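Local coordinates for protein HpuA (PDB 5EC6) that probably serves as an outer-membrane lipoprotein receptor that binds haemoglobin, enabling the bacterium to draw iron from its host, at residues G258-G263 and G286-G291. Sequence-based numbering, arbitrary orientation. Where two conformers were deposited one is given.
Sequences GQVSGG and GTVNFG
Gln259 O is gripped by two donors, Asn289 N at 2.9 Å and a water at 2.8 Å, and takes a CA-H...O contact from Val288 CA as well. The setting is an antiparallel β pairing in the HpuA β-barrel, strand 256-265 against strand 283-289, their local axes 167° apart. Gln259-Asn289 and Ser261-Thr287 are the hydrogen-bonded pairs, with Val260-Val288 and Gly262-Gly286 non-hydrogen-bonded; this alternation sends Gln259, Ser261, Thr287 and Asn289 to one face and the valines to the other. On the polar face Thr287 OG1 stands between its own backbone N and carbonyl carbon (chi1 57°), where it reaches the same water at 2.8 Å, linking side chain and backbone across the strands. On the opposite face Val260 CG2 and Val288 CG2 are 4.3 Å apart, a loose apolar contact, and Val260 also packs on Phe247 and Ala251 of strand 246-253. Two glycines let the backbones draw close, Gly262 CA lying 3.7 Å from Gly286 CA. Where the pairing ends, Phe290 lays a ring face over Gly258, whose CA sits 3.9 Å from the ring centroid in a CH-pi contact; Gly258 has no side chain to hold ring and backbone apart. Just beyond, the chain bends in an Asx turn, Asn289 OD1 accepting Gly291 N in its carbonyl plane at 2.9 Å.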
loop_
_atom_site.group_PDB
_atom_site.type_symbol
_atom_site.label_atom_id
_atom_site.label_comp_id
_atom_site.label_asym_id
_atom_site.label_seq_id
_atom_site.Cartn_x
_atom_site.Cartn_y
_atom_site.Cartn_z
ATOM N N GLY A 258 16.774 8.539 -4.705
ATOM C CA GLY A 258 15.738 7.753 -5.395
ATOM C C GLY A 258 14.592 8.626 -5.833
ATOM O O GLY A 258 14.318 9.668 -5.263
ATOM N N GLN A 259 13.908 8.171 -6.884
ATOM C CA GLN A 259 12.743 8.831 -7.377
ATOM C C GLN A 259 11.482 8.278 -6.698
ATOM O O GLN A 259 11.259 7.082 -6.711
ATOM C CB GLN A 259 12.684 8.624 -8.900
ATOM C CG GLN A 259 13.923 9.129 -9.649
ATOM C CD GLN A 259 14.219 10.599 -9.351
ATOM O OE1 GLN A 259 13.337 11.431 -9.464
ATOM N NE2 GLN A 259 15.435 10.903 -8.902
ATOM N N VAL A 260 10.725 9.163 -6.075
ATOM C CA VAL A 260 9.477 8.825 -5.367
ATOM C C VAL A 260 8.320 9.027 -6.375
ATOM O O VAL A 260 8.267 10.040 -7.091
ATOM C CB VAL A 260 9.266 9.722 -4.177
ATOM C CG1 VAL A 260 7.937 9.416 -3.505
ATOM C CG2 VAL A 260 10.474 9.622 -3.198
ATOM N N SER A 261 7.438 8.031 -6.456
ATOM C CA SER A 261 6.219 8.142 -7.238
ATOM C C SER A 261 5.117 7.479 -6.448
ATOM O O SER A 261 5.254 6.336 -6.046
ATOM C CB SER A 261 6.377 7.406 -8.568
ATOM O OG SER A 261 5.245 7.670 -9.358
ATOM N N GLY A 262 4.032 8.196 -6.219
ATOM C CA GLY A 262 2.949 7.611 -5.467
ATOM C C GLY A 262 1.675 8.410 -5.497
ATOM O O GLY A 262 1.540 9.325 -6.292
ATOM N N GLY A 263 0.741 8.026 -4.653
ATOM C CA GLY A 263 -0.549 8.686 -4.629
ATOM C C GLY A 263 -1.342 8.444 -3.421
ATOM O O GLY A 263 -0.963 7.663 -2.510
ATOM N N GLY A 286 3.157 4.101 -2.674
ATOM C CA GLY A 286 3.998 4.453 -3.763
ATOM C C GLY A 286 5.244 3.609 -3.848
ATOM O O GLY A 286 5.358 2.580 -3.176
ATOM N N THR A 287 6.177 4.083 -4.679
ATOM C CA THR A 287 7.454 3.414 -4.888
ATOM C C THR A 287 8.587 4.420 -4.725
ATOM O O THR A 287 8.397 5.639 -4.882
ATOM C CB THR A 287 7.546 2.741 -6.278
ATOM O OG1 THR A 287 7.324 3.712 -7.308
ATOM C CG2 THR A 287 6.543 1.593 -6.378
ATOM N N VAL A 288 9.759 3.863 -4.447
ATOM C CA VAL A 288 10.995 4.656 -4.418
ATOM C C VAL A 288 12.017 3.912 -5.240
ATOM O O VAL A 288 12.286 2.764 -4.956
ATOM C CB VAL A 288 11.550 4.924 -2.995
ATOM C CG1 VAL A 288 12.689 5.907 -3.097
ATOM C CG2 VAL A 288 10.487 5.475 -2.077
ATOM N N ASN A 289 12.516 4.543 -6.302
ATOM C CA ASN A 289 13.304 3.868 -7.320
ATOM C C ASN A 289 14.687 4.525 -7.422
ATOM O O ASN A 289 14.790 5.690 -7.857
ATOM C CB ASN A 289 12.608 3.945 -8.665
ATOM C CG ASN A 289 13.185 2.979 -9.680
ATOM O OD1 ASN A 289 14.417 2.749 -9.747
ATOM N ND2 ASN A 289 12.288 2.400 -10.502
ATOM N N PHE A 290 15.708 3.760 -7.008
ATOM C CA PHE A 290 17.100 4.227 -6.971
ATOM C C PHE A 290 17.869 3.814 -8.249
ATOM O O PHE A 290 19.059 4.100 -8.387
ATOM C CB PHE A 290 17.773 3.644 -5.730
ATOM C CG PHE A 290 17.189 4.135 -4.443
ATOM C CD1 PHE A 290 17.639 5.324 -3.852
ATOM C CD2 PHE A 290 16.130 3.459 -3.848
ATOM C CE1 PHE A 290 17.110 5.784 -2.668
ATOM C CE2 PHE A 290 15.561 3.933 -2.681
ATOM C CZ PHE A 290 16.058 5.113 -2.080
ATOM N N GLY A 291 17.184 3.173 -9.184
ATOM C CA GLY A 291 17.812 2.637 -10.389
ATOM C C GLY A 291 17.226 1.318 -10.792
ATOM O O GLY A 291 16.736 0.551 -9.951
HETATM O O HOH W 1 9.369 5.486 -8.007
#